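Local structure of beta-catenin homolog sys-1 (Caenorhabditis elegans, 3C2G) at residues G184-A189 against I257-R262; A189-F194 against F264-L269; R195-K200 against D206-N211; G223-L228 against L269-S274. The protein acts as a beta-catenin-like transcription coregulator in the Wnt asymmetry pathway, binding the TCF factor POP-1 directly to activate or repress target genes. All blocks are in the same frame, centred on the assembly; numbering follows the deposited sequence.

Contact 1. Residues G184-A189 against I257-R262; sequences GMINPA and IQVIIR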
# COMPACT_ATOMS: atom_id res chain seq x y z
N GLY A 184 -10.26 -15.49 20.12
CA GLY A 184 -9.25 -16.46 20.52
C GLY A 184 -9.43 -17.79 19.81
O GLY A 184 -8.48 -18.56 19.72
N MSE A 185 -10.64 -18.04 19.30
CA MSE A 185 -10.96 -19.22 18.46
C MSE A 185 -10.37 -19.18 17.05
O MSE A 185 -10.43 -20.18 16.34
CB MSE A 185 -12.48 -19.37 18.29
CG MSE A 185 -13.28 -19.55 19.57
SE MSE A 185 -12.99 -21.31 20.38
CE MSE A 185 -13.98 -21.02 22.07
N ILE A 186 -9.82 -18.03 16.63
CA ILE A 186 -9.42 -17.84 15.24
C ILE A 186 -8.01 -18.36 14.99
O ILE A 186 -7.02 -17.72 15.36
CB ILE A 186 -9.56 -16.35 14.78
CG1 ILE A 186 -10.97 -15.83 15.04
CG2 ILE A 186 -9.22 -16.19 13.30
CD1 ILE A 186 -11.13 -14.34 14.85
N ASN A 187 -7.91 -19.54 14.38
CA ASN A 187 -6.63 -20.09 13.97
C ASN A 187 -6.01 -19.20 12.87
O ASN A 187 -6.67 -18.87 11.90
CB ASN A 187 -6.81 -21.52 13.45
CG ASN A 187 -5.51 -22.28 13.37
OD1 ASN A 187 -4.64 -21.99 12.54
ND2 ASN A 187 -5.36 -23.27 14.23
N PRO A 188 -4.73 -18.83 13.02
CA PRO A 188 -4.05 -17.99 12.02
C PRO A 188 -4.11 -18.53 10.60
O PRO A 188 -4.16 -17.75 9.64
CB PRO A 188 -2.59 -17.97 12.51
CG PRO A 188 -2.69 -18.19 13.97
CD PRO A 188 -3.84 -19.14 14.16
N ALA A 189 -4.11 -19.85 10.45
CA ALA A 189 -4.21 -20.50 9.15
C ALA A 189 -5.45 -20.07 8.36
O ALA A 189 -5.44 -20.08 7.14
CB ALA A 189 -4.19 -22.01 9.30
N ILE A 257 -3.17 -9.69 19.15
CA ILE A 257 -2.47 -8.65 18.41
C ILE A 257 -2.29 -9.13 16.99
O ILE A 257 -2.57 -8.41 16.03
CB ILE A 257 -1.11 -8.30 19.05
CG1 ILE A 257 -1.31 -7.40 20.27
CG2 ILE A 257 -0.16 -7.63 18.03
CD1 ILE A 257 -0.07 -7.23 21.14
N GLN A 258 -1.83 -10.37 16.88
CA GLN A 258 -1.59 -11.02 15.59
C GLN A 258 -2.90 -11.15 14.80
O GLN A 258 -2.90 -10.95 13.59
CB GLN A 258 -0.89 -12.37 15.80
CG GLN A 258 0.22 -12.70 14.78
CD GLN A 258 1.37 -11.67 14.71
OE1 GLN A 258 1.83 -11.13 15.73
NE2 GLN A 258 1.85 -11.40 13.49
N VAL A 259 -4.00 -11.46 15.48
CA VAL A 259 -5.30 -11.48 14.83
C VAL A 259 -5.65 -10.10 14.22
O VAL A 259 -6.18 -10.03 13.11
CB VAL A 259 -6.42 -11.92 15.80
CG1 VAL A 259 -7.80 -11.55 15.24
CG2 VAL A 259 -6.34 -13.41 16.05
N ILE A 260 -5.35 -9.03 14.94
CA ILE A 260 -5.61 -7.67 14.44
C ILE A 260 -4.74 -7.34 13.22
O ILE A 260 -5.22 -6.75 12.24
CB ILE A 260 -5.39 -6.64 15.56
CG1 ILE A 260 -6.48 -6.76 16.61
CG2 ILE A 260 -5.29 -5.22 15.00
CD1 ILE A 260 -6.03 -6.27 17.97
N ILE A 261 -3.47 -7.69 13.29
CA ILE A 261 -2.53 -7.45 12.21
C ILE A 261 -2.89 -8.20 10.93
O ILE A 261 -2.86 -7.63 9.84
CB ILE A 261 -1.07 -7.76 12.65
CG1 ILE A 261 -0.63 -6.74 13.72
CG2 ILE A 261 -0.13 -7.76 11.46
CD1 ILE A 261 0.73 -6.99 14.36
N ARG A 262 -3.27 -9.46 11.05
CA ARG A 262 -3.69 -10.22 9.88
C ARG A 262 -5.04 -9.74 9.33
O ARG A 262 -5.31 -9.88 8.14
CB ARG A 262 -3.72 -11.72 10.19
CG ARG A 262 -2.31 -12.34 10.41
CD ARG A 262 -2.46 -13.83 10.77
NE ARG A 262 -1.20 -14.48 11.13
CZ ARG A 262 -0.58 -15.41 10.39
NH1 ARG A 262 -1.11 -15.81 9.23
NH2 ARG A 262 0.55 -15.95 10.82

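Contact 2. Residues A189-F194 against F264-L269; sequences AIFIIF and FDLLGL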
# COMPACT_ATOMS: atom_id res chain seq x y z
N ALA A 189 -4.11 -19.85 10.45
CA ALA A 189 -4.21 -20.50 9.15
C ALA A 189 -5.45 -20.07 8.36
O ALA A 189 -5.44 -20.08 7.14
CB ALA A 189 -4.19 -22.01 9.30
N ILE A 190 -6.51 -19.70 9.07
CA ILE A 190 -7.69 -19.13 8.42
C ILE A 190 -7.33 -17.92 7.56
O ILE A 190 -7.90 -17.74 6.49
CB ILE A 190 -8.78 -18.78 9.45
CG1 ILE A 190 -9.46 -20.06 9.93
CG2 ILE A 190 -9.83 -17.87 8.85
CD1 ILE A 190 -9.94 -20.01 11.35
N PHE A 191 -6.36 -17.13 8.01
CA PHE A 191 -5.89 -16.01 7.21
C PHE A 191 -5.07 -16.46 6.01
O PHE A 191 -5.28 -15.98 4.91
CB PHE A 191 -5.11 -15.01 8.07
CG PHE A 191 -5.97 -14.30 9.08
CD1 PHE A 191 -6.77 -13.23 8.69
CD2 PHE A 191 -6.01 -14.72 10.41
CE1 PHE A 191 -7.58 -12.57 9.61
CE2 PHE A 191 -6.82 -14.08 11.34
CZ PHE A 191 -7.61 -13.00 10.94
N ILE A 192 -4.15 -17.39 6.24
CA ILE A 192 -3.31 -17.95 5.17
C ILE A 192 -4.16 -18.44 4.00
O ILE A 192 -3.87 -18.13 2.85
CB ILE A 192 -2.41 -19.08 5.70
CG1 ILE A 192 -1.50 -18.56 6.83
CG2 ILE A 192 -1.59 -19.70 4.58
CD1 ILE A 192 -0.60 -17.36 6.44
N ILE A 193 -5.24 -19.15 4.30
CA ILE A 193 -6.13 -19.71 3.29
C ILE A 193 -6.92 -18.64 2.53
O ILE A 193 -6.98 -18.67 1.30
CB ILE A 193 -7.10 -20.76 3.91
CG1 ILE A 193 -6.30 -21.92 4.51
CG2 ILE A 193 -8.08 -21.27 2.87
CD1 ILE A 193 -7.00 -22.65 5.61
N PHE A 194 -7.53 -17.71 3.26
CA PHE A 194 -8.17 -16.54 2.63
C PHE A 194 -7.20 -15.80 1.72
O PHE A 194 -7.51 -15.53 0.57
CB PHE A 194 -8.75 -15.59 3.68
CG PHE A 194 -10.18 -15.88 4.02
CD1 PHE A 194 -11.16 -15.85 3.04
CD2 PHE A 194 -10.54 -16.16 5.33
CE1 PHE A 194 -12.49 -16.13 3.34
CE2 PHE A 194 -11.88 -16.43 5.64
CZ PHE A 194 -12.85 -16.41 4.64
N PHE A 264 -5.86 -6.50 9.37
CA PHE A 264 -5.43 -5.34 8.59
C PHE A 264 -4.89 -5.80 7.24
O PHE A 264 -5.24 -5.24 6.20
CB PHE A 264 -4.35 -4.51 9.33
CG PHE A 264 -4.86 -3.70 10.51
CD1 PHE A 264 -6.16 -3.20 10.55
CD2 PHE A 264 -4.00 -3.41 11.58
CE1 PHE A 264 -6.59 -2.43 11.64
CE2 PHE A 264 -4.43 -2.65 12.67
CZ PHE A 264 -5.72 -2.15 12.70
N ASP A 265 -4.02 -6.81 7.25
CA ASP A 265 -3.43 -7.35 6.02
C ASP A 265 -4.49 -7.88 5.05
O ASP A 265 -4.42 -7.61 3.86
CB ASP A 265 -2.41 -8.45 6.36
CG ASP A 265 -1.71 -9.01 5.12
OD1 ASP A 265 -1.07 -8.23 4.37
OD2 ASP A 265 -1.80 -10.24 4.89
N LEU A 266 -5.48 -8.61 5.56
CA LEU A 266 -6.54 -9.16 4.71
C LEU A 266 -7.43 -8.05 4.09
O LEU A 266 -7.66 -8.04 2.87
CB LEU A 266 -7.36 -10.21 5.47
CG LEU A 266 -8.45 -10.97 4.70
CD1 LEU A 266 -7.93 -11.60 3.40
CD2 LEU A 266 -9.12 -12.03 5.59
N LEU A 267 -7.90 -7.12 4.92
CA LEU A 267 -8.59 -5.92 4.40
C LEU A 267 -7.79 -5.17 3.33
O LEU A 267 -8.34 -4.76 2.32
CB LEU A 267 -8.94 -4.98 5.54
CG LEU A 267 -10.06 -5.49 6.42
CD1 LEU A 267 -10.00 -4.79 7.74
CD2 LEU A 267 -11.39 -5.34 5.71
N GLY A 268 -6.49 -5.02 3.55
CA GLY A 268 -5.61 -4.49 2.51
C GLY A 268 -5.76 -5.22 1.18
O GLY A 268 -5.83 -4.59 0.13
N LEU A 269 -5.80 -6.55 1.22
CA LEU A 269 -5.94 -7.30 -0.02
C LEU A 269 -7.32 -7.21 -0.63
O LEU A 269 -7.45 -7.22 -1.85
CB LEU A 269 -5.54 -8.76 0.18
CG LEU A 269 -4.26 -9.02 -0.63
CD1 LEU A 269 -3.15 -9.63 0.25
CD2 LEU A 269 -4.58 -9.86 -1.88

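Contact 3. Residues R195-K200 against D206-N211; sequences RFIISK and DYFIWN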
# COMPACT_ATOMS: atom_id res chain seq x y z
N ARG A 195 -6.02 -15.51 2.23
CA ARG A 195 -5.03 -14.84 1.41
C ARG A 195 -4.79 -15.61 0.12
O ARG A 195 -4.71 -15.03 -0.96
CB ARG A 195 -3.72 -14.67 2.19
CG ARG A 195 -2.63 -13.95 1.42
CD ARG A 195 -1.36 -13.82 2.26
NE ARG A 195 -0.34 -13.03 1.57
CZ ARG A 195 -0.20 -11.71 1.70
NH1 ARG A 195 -1.01 -11.03 2.49
NH2 ARG A 195 0.76 -11.09 1.03
N PHE A 196 -4.71 -16.93 0.24
CA PHE A 196 -4.33 -17.81 -0.84
C PHE A 196 -5.39 -17.91 -1.94
O PHE A 196 -5.05 -17.86 -3.12
CB PHE A 196 -3.97 -19.19 -0.27
CG PHE A 196 -3.60 -20.22 -1.31
CD1 PHE A 196 -2.37 -20.16 -1.96
CD2 PHE A 196 -4.48 -21.25 -1.63
CE1 PHE A 196 -2.02 -21.11 -2.93
CE2 PHE A 196 -4.14 -22.21 -2.59
CZ PHE A 196 -2.90 -22.13 -3.24
N ILE A 197 -6.66 -18.04 -1.57
CA ILE A 197 -7.72 -18.18 -2.56
C ILE A 197 -8.11 -16.84 -3.19
O ILE A 197 -8.66 -16.80 -4.29
CB ILE A 197 -8.99 -18.89 -1.99
CG1 ILE A 197 -9.64 -18.05 -0.89
CG2 ILE A 197 -8.67 -20.30 -1.49
CD1 ILE A 197 -10.96 -18.62 -0.40
N ILE A 198 -7.84 -15.76 -2.48
CA ILE A 198 -8.18 -14.41 -2.91
C ILE A 198 -7.14 -13.90 -3.90
O ILE A 198 -7.45 -13.11 -4.77
CB ILE A 198 -8.25 -13.46 -1.69
CG1 ILE A 198 -9.63 -13.55 -1.04
CG2 ILE A 198 -7.93 -12.04 -2.06
CD1 ILE A 198 -9.65 -13.01 0.38
N SER A 199 -5.91 -14.38 -3.77
CA SER A 199 -4.80 -13.87 -4.55
C SER A 199 -5.08 -13.91 -6.05
O SER A 199 -5.31 -14.98 -6.62
CB SER A 199 -3.52 -14.63 -4.22
OG SER A 199 -2.43 -14.07 -4.92
N LYS A 200 -5.08 -12.72 -6.67
CA LYS A 200 -5.27 -12.52 -8.12
C LYS A 200 -6.67 -12.91 -8.63
O LYS A 200 -6.88 -13.09 -9.84
CB LYS A 200 -4.16 -13.22 -8.93
CG LYS A 200 -2.75 -12.76 -8.59
CD LYS A 200 -1.73 -13.31 -9.59
CE LYS A 200 -0.30 -12.87 -9.25
NZ LYS A 200 0.74 -13.64 -10.02
N ASP A 206 -14.61 -9.23 -4.64
CA ASP A 206 -15.94 -8.64 -4.76
C ASP A 206 -17.04 -9.55 -4.27
O ASP A 206 -18.09 -9.08 -3.84
CB ASP A 206 -16.22 -8.22 -6.20
CG ASP A 206 -15.53 -6.93 -6.58
OD1 ASP A 206 -15.04 -6.22 -5.68
OD2 ASP A 206 -15.49 -6.63 -7.78
N TYR A 207 -16.83 -10.86 -4.35
CA TYR A 207 -17.83 -11.76 -3.79
C TYR A 207 -17.81 -11.67 -2.27
O TYR A 207 -18.86 -11.61 -1.63
CB TYR A 207 -17.68 -13.21 -4.28
CG TYR A 207 -18.69 -14.13 -3.62
CD1 TYR A 207 -20.06 -13.97 -3.85
CD2 TYR A 207 -18.28 -15.11 -2.72
CE1 TYR A 207 -20.99 -14.79 -3.23
CE2 TYR A 207 -19.22 -15.94 -2.08
CZ TYR A 207 -20.57 -15.77 -2.35
OH TYR A 207 -21.51 -16.58 -1.73
N PHE A 208 -16.60 -11.65 -1.70
CA PHE A 208 -16.44 -11.54 -0.25
C PHE A 208 -16.94 -10.22 0.32
O PHE A 208 -17.55 -10.20 1.38
CB PHE A 208 -14.98 -11.78 0.16
CG PHE A 208 -14.54 -13.20 -0.00
CD1 PHE A 208 -15.40 -14.26 0.28
CD2 PHE A 208 -13.24 -13.49 -0.41
CE1 PHE A 208 -14.98 -15.57 0.13
CE2 PHE A 208 -12.81 -14.80 -0.56
CZ PHE A 208 -13.68 -15.84 -0.29
N ILE A 209 -16.67 -9.12 -0.38
CA ILE A 209 -17.10 -7.80 0.05
C ILE A 209 -18.61 -7.63 -0.14
O ILE A 209 -19.35 -7.45 0.82
CB ILE A 209 -16.37 -6.70 -0.74
CG1 ILE A 209 -14.89 -6.67 -0.38
CG2 ILE A 209 -16.98 -5.34 -0.46
CD1 ILE A 209 -14.04 -6.00 -1.43
N TRP A 210 -19.05 -7.71 -1.39
CA TRP A 210 -20.38 -7.27 -1.76
C TRP A 210 -21.44 -8.37 -1.71
O TRP A 210 -22.62 -8.06 -1.63
CB TRP A 210 -20.34 -6.62 -3.14
CG TRP A 210 -19.45 -5.42 -3.18
CD1 TRP A 210 -18.24 -5.31 -3.80
CD2 TRP A 210 -19.68 -4.16 -2.53
NE1 TRP A 210 -17.72 -4.06 -3.61
CE2 TRP A 210 -18.58 -3.34 -2.82
CE3 TRP A 210 -20.72 -3.66 -1.74
CZ2 TRP A 210 -18.48 -2.02 -2.35
CZ3 TRP A 210 -20.63 -2.35 -1.27
CH2 TRP A 210 -19.51 -1.55 -1.58
N ASN A 211 -21.03 -9.63 -1.74
CA ASN A 211 -21.97 -10.75 -1.71
C ASN A 211 -23.09 -10.54 -2.75
O ASN A 211 -24.27 -10.75 -2.45
CB ASN A 211 -22.54 -10.92 -0.29
CG ASN A 211 -23.10 -12.31 -0.03
OD1 ASN A 211 -23.54 -13.01 -0.95
ND2 ASN A 211 -23.11 -12.71 1.24

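Contact 4. Residues G223-L228 against L269-S274; sequences GLIIKL and LLLHDS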
# COMPACT_ATOMS: atom_id res chain seq x y z
N GLY A 223 -20.96 -9.99 4.48
CA GLY A 223 -19.67 -9.87 3.82
C GLY A 223 -18.54 -9.52 4.77
O GLY A 223 -18.75 -9.24 5.95
N LEU A 224 -17.33 -9.50 4.21
CA LEU A 224 -16.13 -9.42 5.02
C LEU A 224 -15.79 -8.05 5.59
O LEU A 224 -15.06 -7.96 6.57
CB LEU A 224 -14.92 -9.98 4.26
CG LEU A 224 -14.86 -11.50 4.20
CD1 LEU A 224 -13.45 -11.90 3.90
CD2 LEU A 224 -15.32 -12.14 5.50
N ILE A 225 -16.31 -6.99 5.00
CA ILE A 225 -15.99 -5.69 5.53
C ILE A 225 -16.59 -5.55 6.93
O ILE A 225 -15.90 -5.18 7.88
CB ILE A 225 -16.40 -4.54 4.57
CG1 ILE A 225 -15.52 -4.58 3.32
CG2 ILE A 225 -16.28 -3.20 5.26
CD1 ILE A 225 -15.74 -3.42 2.37
N ILE A 226 -17.87 -5.88 7.07
CA ILE A 226 -18.53 -5.77 8.38
C ILE A 226 -17.92 -6.77 9.38
O ILE A 226 -17.71 -6.45 10.56
CB ILE A 226 -20.06 -5.95 8.24
CG1 ILE A 226 -20.65 -4.86 7.33
CG2 ILE A 226 -20.77 -5.98 9.60
CD1 ILE A 226 -20.54 -3.43 7.87
N LYS A 227 -17.62 -7.96 8.88
CA LYS A 227 -17.12 -9.03 9.73
C LYS A 227 -15.70 -8.76 10.20
O LYS A 227 -15.42 -8.84 11.41
CB LYS A 227 -17.17 -10.37 9.00
CG LYS A 227 -18.56 -10.98 8.90
CD LYS A 227 -18.40 -12.42 8.42
CE LYS A 227 -19.66 -13.01 7.85
NZ LYS A 227 -19.57 -14.49 7.92
N LEU A 228 -14.82 -8.40 9.27
CA LEU A 228 -13.45 -8.11 9.63
C LEU A 228 -13.34 -6.92 10.58
O LEU A 228 -12.51 -6.94 11.50
CB LEU A 228 -12.58 -7.97 8.39
CG LEU A 228 -12.36 -9.32 7.68
CD1 LEU A 228 -11.52 -9.16 6.41
CD2 LEU A 228 -11.73 -10.37 8.63
N LEU A 269 -5.80 -6.55 1.22
CA LEU A 269 -5.94 -7.30 -0.02
C LEU A 269 -7.32 -7.21 -0.63
O LEU A 269 -7.45 -7.22 -1.85
CB LEU A 269 -5.54 -8.76 0.18
CG LEU A 269 -4.26 -9.02 -0.63
CD1 LEU A 269 -3.15 -9.63 0.25
CD2 LEU A 269 -4.58 -9.86 -1.88
N LEU A 270 -8.35 -7.12 0.21
CA LEU A 270 -9.70 -7.10 -0.31
C LEU A 270 -10.05 -5.78 -0.99
O LEU A 270 -10.73 -5.77 -2.01
CB LEU A 270 -10.70 -7.35 0.81
CG LEU A 270 -10.89 -8.80 1.25
CD1 LEU A 270 -11.62 -8.81 2.58
CD2 LEU A 270 -11.65 -9.58 0.17
N LEU A 271 -9.58 -4.68 -0.42
CA LEU A 271 -9.99 -3.36 -0.87
C LEU A 271 -9.21 -2.92 -2.11
O LEU A 271 -8.38 -2.01 -2.06
CB LEU A 271 -9.86 -2.36 0.28
CG LEU A 271 -10.59 -2.79 1.55
CD1 LEU A 271 -10.21 -1.87 2.68
CD2 LEU A 271 -12.13 -2.88 1.38
N HIS A 272 -9.49 -3.58 -3.23
CA HIS A 272 -8.69 -3.43 -4.44
C HIS A 272 -8.94 -2.14 -5.24
O HIS A 272 -8.06 -1.66 -5.96
CB HIS A 272 -8.87 -4.66 -5.34
CG HIS A 272 -10.29 -4.94 -5.72
ND1 HIS A 272 -10.78 -4.70 -6.98
CD2 HIS A 272 -11.32 -5.44 -5.00
CE1 HIS A 272 -12.06 -5.04 -7.03
NE2 HIS A 272 -12.42 -5.49 -5.84
N ASP A 273 -10.13 -1.57 -5.11
CA ASP A 273 -10.51 -0.40 -5.90
C ASP A 273 -11.32 0.62 -5.12
O ASP A 273 -11.58 0.43 -3.92
CB ASP A 273 -11.29 -0.85 -7.16
CG ASP A 273 -12.62 -1.52 -6.83
OD1 ASP A 273 -13.16 -1.34 -5.73
OD2 ASP A 273 -13.13 -2.24 -7.71
N SER A 274 -11.74 1.68 -5.83
CA SER A 274 -12.48 2.81 -5.27
C SER A 274 -13.80 2.44 -4.59
O SER A 274 -14.14 3.01 -3.56
CB SER A 274 -12.74 3.84 -6.36
OG SER A 274 -11.51 4.32 -6.88

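Contact 1. Residues G184-A189 against I257-R262
Pro188 lies against the guanidinium of Arg262, and this is the main meeting of the loop with the helix. The evidence is a flat group covered by a carbon: Pro188 CB stands 3.9 Å from Arg262 CZ, over the centre of one guanidinium face. NE and NH2 are almost as near to that carbon, so the approach is face-on. The arginine gets there with CG anti to its carbonyl carbon (chi1 -69°) and a chain extended from CG to NE, which brings the guanidinium to Pro188. Pro188 O lies 3.6 Å from Arg262 NH1, a polar proximity too long to count as a bond. With only an alanine methyl at this position, Pro188 CB would probably lose its cover and a gap would open between loop and helix.

The second kind of contact is apolar and looser: Ile186 CD1 reaches Val259 CG1 at 4.4 Å.

Within the loop, Asn187 OD1 accepts from Ala189 N at 3.0 Å, in the carbonyl plane and on a lone pair; this capping bond fixes the turn entering helix 189-198.

Ile186 O also accepts a hydrogen bond from His255 NE2. In the all-helical armadillo domain this loop leads into helix 189-198 while packing on helix 251-270. Around it, Val231 and Ser235 of helix 224-239 pack on Ile186 and Val259, Phe191 of helix 189-198 meets both Ile186 and Arg262, and helix 134-150 touches Asn187 through Asn138 and Phe141.

Contact 2. Residues A189-F194 against F264-L269
Leu266 carries this contact: its two methyls meet Phe191 and Phe194, which stand on the facing helix three residues apart. All the packing across it is apolar. CD2 is the shared atom, 4.1 Å from Phe191 CD1 and 4.1 Å from Phe194 CB. The other methyl, CD1, also lies 4.1 Å from Phe194 CB, so the fork of the leucine straddles that methylene. The closest backbones are those of Phe191 and Leu266, with CA atoms 7.3 Å apart, a spacing that lets one leucine span the gap between the helices.

The two aromatics differ in the atom they offer. Leu266 CD2 approaches each ring obliquely, so neither pair is a clean face or edge contact. With CG anti to the carbonyl carbon (chi1 -67°), Phe191 sends its ring toward helix 251-270. Phe194 presents its CB to the leucine while the ring leads away and makes an edge-to-face pair with Phe208. For Leu266, CG is anti to the backbone N (chi1 -175°), which turns the fork toward helix 189-198, CD2 reaching both phenylalanines and CD1 Phe194 alone.

A charged pair lies beside the core: Asp265 OD2 forms a salt bridge with Arg195 NH1, joining the same two helices at a more exposed position.

The three touching residues are buried where these two helices of the armadillo domain pack together. Behind helix 189-198, Phe141, Phe144 and Ile148 of helix 134-150 pack on Ala189, Ile190, Ile192 and Ile193; behind helix 251-270, Phe264 and Leu267 rest on Leu300, Ala303 and Leu307 of helix 298-311.

Contact 3. Residues R195-K200 against D206-N211
Phe208 drives its ring into the end of helix 189-198, where two consecutive isoleucines meet its rim. The ring has CG anti to its carbonyl carbon (chi1 -70°), which throws it out from helix 202-210 toward the isoleucines. Ile198 makes the closer approach, with CG1 3.5 Å from Phe208 CE2 and in the ring plane; this is an edge contact and not a stack. Ile198 CD1, 3.7 Å from Phe208 CD2, stands off the ring plane, its branch running obliquely to the phenylalanine. The next corner of the ring belongs to Ile197, whose CD1 lies 3.9 Å from Phe208 CZ, its side chain crossing at about a right angle. In Ile197, CG1 sits between the backbone N and the carbonyl carbon (chi1 64°), a conformation uncommon in helices, and from there CD1 extends to the ring.

Phe194 completes the setting with an edge-to-face pair to Phe208, and Leu164 of helix 154-164 backs Ile197. A serine in place of Phe208 would probably leave a gap beside both isoleucines and deprive Phe194 of its aromatic mate.

Only a short connection separates the two helices, whose nearest CA atoms, in Ile198 and Phe208, are 9.1 Å apart. They form a corner between successive helices, its apolar side chains packed on the inside, consistent with the build of an armadillo domain.

Contact 4. Residues G223-L228 against L269-S274
Leu270 CD1 rests against the neighbouring methyls of Leu224 and Leu228, one helical turn apart on helix 224-239, and this is the tight part of the contact. The methyl is 3.8 Å from Leu224 CD1 and equally 3.8 Å from Leu228 CD1, and it also reaches Leu224 CB at 3.9 Å. Both leucines cross Leu270 at about a right angle. A second pair lies alongside: Ile225 CD1 meets Leu271 CD2 at 3.8 Å, the side chains running obliquely to one another. All five residues are buried.

This packing belongs to the armadillo domain, an all-helical array in which the start of helix 224-239 here covers the end of helix 251-270. Leu271 is the first residue to depart from helical angles and the centre of an inverse gamma turn; its chi1 of -53° sets CG anti to the carbonyl carbon, and the branch ends at Ile225.

Past the turn the contact loosens. His272 and Asp273 are partly exposed and make no contact with 223-228. Their bonds go to other partners: His272 NE2 pairs with Asp206 OD1, and Asp273 OD1 caps Ala276 N at the start of helix 274-282.

Followed from the N terminus, the loop at 184-189 runs into helix 189-198, so contacts 1 and 2 use successive pieces of chain and share Ala189. Contact 3 closes first, across the three-residue link 199-201, and lies within the larger loops of contacts 1 and 2. Contact 4 opens after it, at helix 224-239. Helix 251-270, with the turn that follows it, then returns to close contacts 1, 2 and 4 in order; these three cross one another pairwise, contacts 2 and 4 sharing Leu269. Contacts 3 and 4 are further joined through Phe208 O and Leu224 N, 2.9 Å apart, a probable hydrogen bond. Helix 251-270 thus ties the loop 184-189 to helices 189-198 and 224-239.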